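Prephenate dehydratase:Amino acid-binding ACT (Brucella abortus, PDB 6VH5) probably catalyses the decarboxylating dehydration of prephenate to 3-phenylpyruvate in L-phenylalanine biosynthesis, and binds phenylalanine at its ACT domain. Local coordinates at residues 33-42 with 170-178; 232-242 with 273-284. All coordinates share one frame; numbering follows the deposited sequence.

Contact 1 (33-42 with 170-178); sequences AGANSDTACR and PRLAADLYG
Leu-172 pushes its CD2 methyl against Gly-34 and Asp-38, joining the two lobes of the periplasmic-binding-protein-like catalytic domain: helix 36-42 packs on the sheet containing strand 26-30, and helix 171-176 follows strand 165-169 of the other sheet. The short helix axes lie 87° apart, and the fit depends on the turn before helix 36-42, where the CA of Gly-34 comes within 4.2 Å of the CA of Ala-173. The bare CA of Gly-34 lets the chain come this close, and its positive phi is one that glycine takes easily. With CG anti to the backbone N (chi1 170°), Leu-172 lays CD2 3.4 Å from Asp-38 OD2 and CD1 over one face of the Arg-42 guanidinium, near the rim. Nearby, Pro-170 meets the Asn-36 amide at a slant, CG 3.3 Å from OD1, and Leu-176 CD1 reaches Gly-34 N at 3.7 Å. The second shell is polar and lies within 33-42. Asp-38 OD2 receives the Gly-34 N-H on its anti lone pair, almost straight at 172°, while OD1 forms a salt bridge with Arg-42 NE (2.9 Å); together these fix both the turn and the guanidinium beside the leucines. Asn-36 lies about 6 Å, side chain to side chain, from Thr-194, predicted to be essential for dehydratase activity. At the N-cap, Ala-35 O accepts from Thr-39 N and, from the opposite face of its carbonyl plane, from Thr-39 OG1 at 3.0 Å.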
loop_
_atom_site.group_PDB
_atom_site.type_symbol
_atom_site.label_atom_id
_atom_site.label_comp_id
_atom_site.label_asym_id
_atom_site.label_seq_id
_atom_site.Cartn_x
_atom_site.Cartn_y
_atom_site.Cartn_z
ATOM N N ALA A 33 14.005 16.253 -1.868
ATOM C CA ALA A 33 15.235 16.205 -1.087
ATOM C C ALA A 33 14.935 16.377 0.405
ATOM O O ALA A 33 14.073 17.166 0.800
ATOM C CB ALA A 33 16.193 17.305 -1.566
ATOM N N GLY A 34 15.626 15.603 1.236
ATOM C CA GLY A 34 15.395 15.655 2.663
ATOM C C GLY A 34 14.399 14.644 3.181
ATOM O O GLY A 34 14.156 14.604 4.391
ATOM N N ALA A 35 13.808 13.836 2.304
ATOM C CA ALA A 35 12.812 12.859 2.708
ATOM C C ALA A 35 13.466 11.689 3.440
ATOM O O ALA A 35 14.691 11.594 3.563
ATOM C CB ALA A 35 12.044 12.349 1.488
ATOM N N ASN A 36 12.618 10.798 3.959
ATOM C CA ASN A 36 13.121 9.572 4.565
ATOM C C ASN A 36 13.775 8.665 3.519
ATOM O O ASN A 36 14.762 7.978 3.819
ATOM C CB ASN A 36 11.991 8.837 5.298
ATOM C CG ASN A 36 11.600 9.508 6.608
ATOM O OD1 ASN A 36 12.458 9.905 7.401
ATOM N ND2 ASN A 36 10.298 9.612 6.855
ATOM N N SER A 37 13.229 8.631 2.296
ATOM C CA SER A 37 13.859 7.863 1.216
ATOM C C SER A 37 15.267 8.371 0.926
ATOM O O SER A 37 16.190 7.578 0.709
ATOM C CB SER A 37 13.017 7.933 -0.060
ATOM O OG SER A 37 11.835 7.161 0.041
ATOM N N ASP A 38 15.439 9.696 0.918
ATOM C CA ASP A 38 16.761 10.302 0.774
ATOM C C ASP A 38 17.675 9.904 1.930
ATOM O O ASP A 38 18.858 9.607 1.724
ATOM C CB ASP A 38 16.597 11.826 0.679
ATOM C CG ASP A 38 17.894 12.569 0.361
ATOM O OD1 ASP A 38 18.951 11.943 0.143
ATOM O OD2 ASP A 38 17.848 13.813 0.352
ATOM N N THR A 39 17.139 9.883 3.154
ATOM C CA THR A 39 17.930 9.456 4.307
ATOM C C THR A 39 18.452 8.035 4.122
ATOM O O THR A 39 19.629 7.755 4.386
ATOM C CB THR A 39 17.076 9.541 5.576
ATOM O OG1 THR A 39 16.584 10.878 5.734
ATOM C CG2 THR A 39 17.876 9.126 6.820
ATOM N N ALA A 40 17.605 7.134 3.631
ATOM C CA ALA A 40 18.056 5.767 3.389
ATOM C C ALA A 40 19.180 5.726 2.351
ATOM O O ALA A 40 20.201 5.057 2.559
ATOM C CB ALA A 40 16.873 4.898 2.961
ATOM N N CYS A 41 19.036 6.472 1.249
ATOM C CA CYS A 41 20.087 6.497 0.228
ATOM C C CYS A 41 21.419 6.937 0.828
ATOM O O CYS A 41 22.465 6.330 0.567
ATOM C CB CYS A 41 19.704 7.439 -0.920
ATOM S SG CYS A 41 18.227 7.046 -1.889
ATOM N N ARG A 42 21.394 7.997 1.646
ATOM C CA ARG A 42 22.633 8.535 2.195
ATOM C C ARG A 42 23.224 7.624 3.260
ATOM O O ARG A 42 24.452 7.520 3.368
ATOM C CB ARG A 42 22.397 9.934 2.769
ATOM C CG ARG A 42 22.127 11.013 1.733
ATOM C CD ARG A 42 21.614 12.262 2.419
ATOM N NE ARG A 42 21.112 13.250 1.474
ATOM C CZ ARG A 42 21.763 14.361 1.141
ATOM N NH1 ARG A 42 22.937 14.641 1.698
ATOM N NH2 ARG A 42 21.226 15.201 0.267
ATOM N N PRO A 170 11.757 14.882 8.601
ATOM C CA PRO A 170 12.910 14.071 9.007
ATOM C C PRO A 170 14.105 14.945 9.345
ATOM O O PRO A 170 14.252 16.061 8.843
ATOM C CB PRO A 170 13.197 13.207 7.769
ATOM C CG PRO A 170 11.900 13.168 7.016
ATOM C CD PRO A 170 11.323 14.553 7.234
ATOM N N ARG A 171 14.989 14.394 10.184
ATOM C CA ARG A 171 16.149 15.146 10.653
ATOM C C ARG A 171 16.971 15.699 9.489
ATOM O O ARG A 171 17.507 16.811 9.577
ATOM C CB ARG A 171 17.015 14.261 11.550
ATOM C CG ARG A 171 18.362 14.876 11.913
ATOM C CD ARG A 171 19.165 13.989 12.847
ATOM N NE ARG A 171 18.347 13.518 13.960
ATOM C CZ ARG A 171 18.151 14.192 15.092
ATOM N NH1 ARG A 171 17.385 13.671 16.041
ATOM N NH2 ARG A 171 18.702 15.388 15.268
ATOM N N LEU A 172 17.064 14.943 8.387
ATOM C CA LEU A 172 17.853 15.370 7.231
ATOM C C LEU A 172 17.363 16.696 6.662
ATOM O O LEU A 172 18.172 17.550 6.278
ATOM C CB LEU A 172 17.836 14.289 6.145
ATOM C CG LEU A 172 18.431 14.706 4.794
ATOM C CD1 LEU A 172 19.920 15.007 4.910
ATOM C CD2 LEU A 172 18.190 13.611 3.763
ATOM N N ALA A 173 16.045 16.894 6.606
ATOM C CA ALA A 173 15.525 18.121 6.019
ATOM C C ALA A 173 15.948 19.347 6.816
ATOM O O ALA A 173 16.118 20.427 6.237
ATOM C CB ALA A 173 14.000 18.056 5.913
ATOM N N ALA A 174 16.152 19.204 8.131
ATOM C CA ALA A 174 16.580 20.352 8.930
ATOM C C ALA A 174 17.975 20.817 8.528
ATOM O O ALA A 174 18.225 22.025 8.416
ATOM C CB ALA A 174 16.529 20.024 10.421
ATOM N N ASP A 175 18.899 19.874 8.320
ATOM C CA ASP A 175 20.250 20.243 7.909
ATOM C C ASP A 175 20.248 20.887 6.529
ATOM O O ASP A 175 20.951 21.875 6.295
ATOM C CB ASP A 175 21.162 19.014 7.909
ATOM C CG ASP A 175 20.934 18.107 9.108
ATOM O OD1 ASP A 175 20.512 18.609 10.174
ATOM O OD2 ASP A 175 21.182 16.886 8.979
ATOM N N LEU A 176 19.449 20.345 5.606
ATOM C CA LEU A 176 19.454 20.835 4.230
ATOM C C LEU A 176 18.894 22.250 4.137
ATOM O O LEU A 176 19.429 23.088 3.399
ATOM C CB LEU A 176 18.669 19.880 3.327
ATOM C CG LEU A 176 19.355 18.558 2.964
ATOM C CD1 LEU A 176 18.592 17.789 1.879
ATOM C CD2 LEU A 176 20.808 18.782 2.548
ATOM N N TYR A 177 17.830 22.546 4.876
ATOM C CA TYR A 177 17.188 23.851 4.784
ATOM C C TYR A 177 17.617 24.813 5.887
ATOM O O TYR A 177 17.015 25.881 6.031
ATOM C CB TYR A 177 15.667 23.682 4.769
ATOM C CG TYR A 177 15.203 22.992 3.516
ATOM C CD1 TYR A 177 15.154 23.677 2.307
ATOM C CD2 TYR A 177 14.856 21.651 3.523
ATOM C CE1 TYR A 177 14.756 23.048 1.138
ATOM C CE2 TYR A 177 14.448 21.016 2.363
ATOM C CZ TYR A 177 14.405 21.724 1.171
ATOM O OH TYR A 177 14.002 21.108 0.011
ATOM N N GLY A 178 18.659 24.476 6.645
ATOM C CA GLY A 178 19.180 25.373 7.666
ATOM C C GLY A 178 18.165 25.738 8.726
ATOM O O GLY A 178 18.112 26.896 9.155
#

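Contact 2 (232-242 with 273-284). With EDO (1,2-ethanediol), chain K.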
loop_
_atom_site.group_PDB
_atom_site.type_symbol
_atom_site.label_atom_id
_atom_site.label_comp_id
_atom_site.label_asym_id
_atom_site.label_seq_id
_atom_site.Cartn_x
_atom_site.Cartn_y
_atom_site.Cartn_z
ATOM N N LYS A 232 0.802 -27.072 -0.635
ATOM C CA LYS A 232 1.763 -27.848 -1.416
ATOM C C LYS A 232 3.025 -27.047 -1.718
ATOM O O LYS A 232 4.139 -27.579 -1.646
ATOM C CB LYS A 232 1.119 -28.328 -2.713
ATOM C CG LYS A 232 -0.102 -29.226 -2.509
ATOM C CD LYS A 232 0.260 -30.585 -1.869
ATOM C CE LYS A 232 -0.952 -31.514 -1.821
ATOM N NZ LYS A 232 -0.800 -32.668 -0.835
ATOM N N ALA A 233 2.868 -25.770 -2.082
ATOM C CA ALA A 233 4.024 -24.976 -2.490
ATOM C C ALA A 233 4.964 -24.697 -1.321
ATOM O O ALA A 233 6.187 -24.644 -1.509
ATOM C CB ALA A 233 3.551 -23.676 -3.145
ATOM N N LEU A 234 4.420 -24.547 -0.111
ATOM C CA LEU A 234 5.226 -24.320 1.082
ATOM C C LEU A 234 5.817 -25.611 1.654
ATOM O O LEU A 234 6.702 -25.543 2.516
ATOM C CB LEU A 234 4.371 -23.637 2.156
ATOM C CG LEU A 234 3.791 -22.274 1.816
ATOM C CD1 LEU A 234 3.006 -21.712 2.972
ATOM C CD2 LEU A 234 4.940 -21.365 1.508
ATOM N N GLY A 235 5.342 -26.774 1.203
ATOM C CA GLY A 235 5.765 -28.033 1.803
ATOM C C GLY A 235 7.269 -28.206 1.844
ATOM O O GLY A 235 7.823 -28.736 2.817
ATOM N N GLY A 236 7.951 -27.774 0.785
ATOM C CA GLY A 236 9.384 -27.989 0.703
ATOM C C GLY A 236 10.153 -27.124 1.679
ATOM O O GLY A 236 11.160 -27.556 2.249
ATOM N N PHE A 237 9.688 -25.890 1.892
ATOM C CA PHE A 237 10.334 -25.041 2.886
ATOM C C PHE A 237 10.111 -25.595 4.287
ATOM O O PHE A 237 11.028 -25.580 5.117
ATOM C CB PHE A 237 9.830 -23.606 2.775
ATOM C CG PHE A 237 9.975 -23.023 1.405
ATOM C CD1 PHE A 237 11.200 -22.556 0.969
ATOM C CD2 PHE A 237 8.884 -22.929 0.552
ATOM C CE1 PHE A 237 11.348 -22.040 -0.301
ATOM C CE2 PHE A 237 9.022 -22.396 -0.721
ATOM C CZ PHE A 237 10.254 -21.953 -1.147
ATOM N N ALA A 238 8.923 -26.159 4.531
ATOM C CA ALA A 238 8.573 -26.667 5.856
ATOM C C ALA A 238 9.496 -27.800 6.303
ATOM O O ALA A 238 9.947 -27.823 7.456
ATOM C CB ALA A 238 7.115 -27.137 5.853
ATOM N N THR A 239 9.773 -28.763 5.413
ATOM C CA THR A 239 10.564 -29.935 5.770
ATOM C C THR A 239 12.062 -29.756 5.541
ATOM O O THR A 239 12.825 -30.694 5.787
ATOM C CB THR A 239 10.074 -31.186 5.009
ATOM O OG1 THR A 239 10.111 -30.940 3.596
ATOM C CG2 THR A 239 8.651 -31.582 5.434
ATOM N N ASN A 240 12.513 -28.614 5.038
ATOM C CA ASN A 240 13.946 -28.411 4.889
ATOM C C ASN A 240 14.497 -27.318 5.793
ATOM O O ASN A 240 15.706 -27.052 5.758
ATOM C CB ASN A 240 14.276 -28.126 3.425
ATOM C CG ASN A 240 14.292 -29.389 2.606
ATOM O OD1 ASN A 240 15.246 -30.156 2.676
ATOM N ND2 ASN A 240 13.211 -29.648 1.872
ATOM N N GLY A 241 13.666 -26.753 6.665
ATOM C CA GLY A 241 14.127 -25.741 7.588
ATOM C C GLY A 241 14.436 -24.417 6.943
ATOM O O GLY A 241 15.335 -23.705 7.402
ATOM N N VAL A 242 13.703 -24.058 5.894
ATOM C CA VAL A 242 13.854 -22.759 5.251
ATOM C C VAL A 242 12.824 -21.821 5.866
ATOM O O VAL A 242 11.615 -22.069 5.770
ATOM C CB VAL A 242 13.658 -22.860 3.734
ATOM C CG1 VAL A 242 13.964 -21.521 3.087
ATOM C CG2 VAL A 242 14.498 -23.967 3.145
ATOM N N SER A 273 19.555 -27.172 1.088
ATOM C CA SER A 273 18.213 -27.114 1.652
ATOM C C SER A 273 17.294 -26.234 0.819
ATOM O O SER A 273 16.162 -26.628 0.507
ATOM C CB SER A 273 18.286 -26.627 3.093
ATOM O OG SER A 273 18.699 -27.694 3.940
ATOM N N VAL A 274 17.781 -25.064 0.396
ATOM C CA VAL A 274 16.967 -24.187 -0.432
ATOM C C VAL A 274 16.765 -24.799 -1.807
ATOM O O VAL A 274 15.660 -24.773 -2.366
ATOM C CB VAL A 274 17.618 -22.793 -0.511
ATOM C CG1 VAL A 274 16.773 -21.862 -1.365
ATOM C CG2 VAL A 274 17.799 -22.219 0.901
ATOM N N GLN A 275 17.822 -25.390 -2.358
ATOM C CA GLN A 275 17.725 -26.069 -3.644
ATOM C C GLN A 275 16.604 -27.104 -3.634
ATOM O O GLN A 275 15.808 -27.180 -4.578
ATOM C CB GLN A 275 19.070 -26.719 -3.962
ATOM C CG GLN A 275 19.336 -27.036 -5.397
ATOM C CD GLN A 275 20.684 -27.721 -5.578
ATOM O OE1 GLN A 275 20.760 -28.826 -6.112
ATOM N NE2 GLN A 275 21.746 -27.086 -5.098
ATOM N N LEU A 276 16.501 -27.884 -2.554
ATOM C CA LEU A 276 15.466 -28.910 -2.481
ATOM C C LEU A 276 14.077 -28.291 -2.354
ATOM O O LEU A 276 13.154 -28.661 -3.091
ATOM C CB LEU A 276 15.741 -29.831 -1.298
ATOM C CG LEU A 276 16.889 -30.823 -1.382
ATOM C CD1 LEU A 276 17.089 -31.488 -0.037
ATOM C CD2 LEU A 276 16.568 -31.855 -2.426
ATOM N N ALA A 277 13.928 -27.307 -1.455
ATOM C CA ALA A 277 12.642 -26.637 -1.286
ATOM C C ALA A 277 12.161 -26.022 -2.594
ATOM O O ALA A 277 11.012 -26.228 -3.002
ATOM C CB ALA A 277 12.758 -25.554 -0.208
ATOM N N LEU A 278 13.043 -25.299 -3.292
ATOM C CA LEU A 278 12.644 -24.687 -4.558
ATOM C C LEU A 278 12.292 -25.751 -5.592
ATOM O O LEU A 278 11.377 -25.559 -6.404
ATOM C CB LEU A 278 13.748 -23.755 -5.075
ATOM C CG LEU A 278 13.915 -22.439 -4.296
ATOM C CD1 LEU A 278 15.092 -21.579 -4.807
ATOM C CD2 LEU A 278 12.614 -21.649 -4.357
ATOM N N GLU A 279 12.998 -26.888 -5.569
ATOM C CA GLU A 279 12.681 -27.965 -6.501
ATOM C C GLU A 279 11.292 -28.520 -6.237
ATOM O O GLU A 279 10.539 -28.816 -7.172
ATOM C CB GLU A 279 13.717 -29.083 -6.394
ATOM C CG GLU A 279 13.439 -30.237 -7.336
ATOM C CD GLU A 279 14.478 -31.346 -7.253
ATOM O OE1 GLU A 279 15.219 -31.415 -6.245
ATOM O OE2 GLU A 279 14.578 -32.130 -8.222
ATOM N N GLU A 280 10.941 -28.676 -4.965
ATOM C CA GLU A 280 9.595 -29.104 -4.624
ATOM C C GLU A 280 8.583 -28.028 -4.986
ATOM O O GLU A 280 7.480 -28.333 -5.451
ATOM C CB GLU A 280 9.536 -29.450 -3.138
ATOM C CG GLU A 280 8.269 -30.124 -2.687
ATOM C CD GLU A 280 8.455 -30.792 -1.337
ATOM O OE1 GLU A 280 9.565 -31.324 -1.096
ATOM O OE2 GLU A 280 7.501 -30.784 -0.526
ATOM N N LEU A 281 8.953 -26.760 -4.799
ATOM C CA LEU A 281 8.068 -25.667 -5.180
ATOM C C LEU A 281 7.781 -25.703 -6.681
ATOM O O LEU A 281 6.643 -25.477 -7.112
ATOM C CB LEU A 281 8.702 -24.337 -4.786
ATOM C CG LEU A 281 7.941 -23.068 -5.168
ATOM C CD1 LEU A 281 6.805 -22.849 -4.191
ATOM C CD2 LEU A 281 8.856 -21.836 -5.256
ATOM N N ARG A 282 8.788 -26.051 -7.490
ATOM C CA ARG A 282 8.605 -26.077 -8.939
ATOM C C ARG A 282 7.648 -27.175 -9.385
ATOM O O ARG A 282 7.003 -27.039 -10.429
ATOM C CB ARG A 282 9.950 -26.253 -9.646
ATOM C CG ARG A 282 10.717 -24.961 -9.853
ATOM C CD ARG A 282 12.092 -25.217 -10.445
ATOM N NE ARG A 282 13.172 -24.792 -9.554
ATOM C CZ ARG A 282 13.686 -23.565 -9.538
ATOM N NH1 ARG A 282 14.672 -23.253 -8.703
ATOM N NH2 ARG A 282 13.210 -22.640 -10.358
ATOM N N PHE A 283 7.549 -28.276 -8.637
ATOM C CA PHE A 283 6.603 -29.316 -9.036
ATOM C C PHE A 283 5.173 -28.857 -8.810
ATOM O O PHE A 283 4.261 -29.260 -9.538
ATOM C CB PHE A 283 6.864 -30.615 -8.260
ATOM C CG PHE A 283 5.905 -31.741 -8.599
ATOM C CD1 PHE A 283 6.066 -32.474 -9.766
ATOM C CD2 PHE A 283 4.857 -32.066 -7.760
ATOM C CE1 PHE A 283 5.205 -33.514 -10.088
ATOM C CE2 PHE A 283 3.980 -33.098 -8.080
ATOM C CZ PHE A 283 4.159 -33.822 -9.250
ATOM N N PHE A 284 4.971 -28.008 -7.813
ATOM C CA PHE A 284 3.653 -27.615 -7.354
ATOM C C PHE A 284 3.244 -26.220 -7.817
ATOM O O PHE A 284 2.209 -25.715 -7.370
ATOM C CB PHE A 284 3.607 -27.704 -5.826
ATOM C CG PHE A 284 3.612 -29.126 -5.289
ATOM C CD1 PHE A 284 2.547 -29.986 -5.530
ATOM C CD2 PHE A 284 4.687 -29.597 -4.540
ATOM C CE1 PHE A 284 2.551 -31.289 -5.027
ATOM C CE2 PHE A 284 4.699 -30.887 -4.032
ATOM C CZ PHE A 284 3.626 -31.740 -4.277
HETATM C C1 EDO K . 6.283 -22.619 5.496
HETATM O O1 EDO K . 5.950 -22.409 6.880
HETATM C C2 EDO K . 7.786 -22.453 5.236
HETATM O O2 EDO K . 8.556 -22.394 6.448
HETATM O O HOH W 1 4.889 -30.311 -0.576
HETATM O O HOH W 2 12.032 -31.576 0.181
#
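The Phe-284 ring is covered on both faces: Lys-232 CB lies over one, offset toward the rim and 3.9 Å from the ring centroid in a CH-pi contact, and Phe-283 CD2 sits over the centre of the other, with Glu-280 CG at the edge. The Phe-237 ring has Leu-278 CD2 and Leu-281 CD1 near its plane at the edge, whereas Ala-277 CB comes in obliquely, 3.6 Å from Phe-237 CD1. Glycine lets the antiparallel helices, whose axes cross at 163°, approach to 7.4 Å: the CA atoms of Gly-236 and Ala-277 are 4.0 Å apart, Ala-277 CB packs on Gly-236 O, and the Glu-280 side chain lies against Gly-236 CA. Polar groups meet along one border. Asn-240 ND2 gives a hydrogen bond to Gly-236 O (3.0 Å), lying in the carbonyl plane on a lone pair, and also donates to a water that in turn donates to Glu-280 OE1. A second water donates to Glu-280 OE2 and Lys-232 O. The Glu-280 chain turns away from its own backbone N (chi1 -170°) and runs straight on, so its carboxylate spans two water bridges. These are the two helices of the βαββαβ ACT fold, lying on its four-stranded antiparallel sheet; Phe-237, Val-242 and Val-274 touch Ile-265 of strand 258-266, Leu-281 reaches Phe-219 and Val-288 of strands 215-224 and 286-295, and Leu-234 packs on Leu-230 of the second subunit.

In the fold
Contact 1 and contact 2 belong to successive domains of the chain, catalytic and probably regulatory, and do not touch: their centres are 42 Å apart and their nearest atoms about 27 Å, on opposite sides of the chain's centre. Each has one side chain about 6 Å from a site of interest: in contact 1 that of Asn-36 from the side chain of Thr-194, predicted to be essential for activity, and in contact 2 that of Phe-237 from a bound phenylalanine. Whereas 33-42 with 170-178 joins two lobes, 232-242 with 273-284 pairs the helices of one domain. Phenylalanine bound at the ACT domain is consistent with allosteric control, as in related prephenate dehydratases.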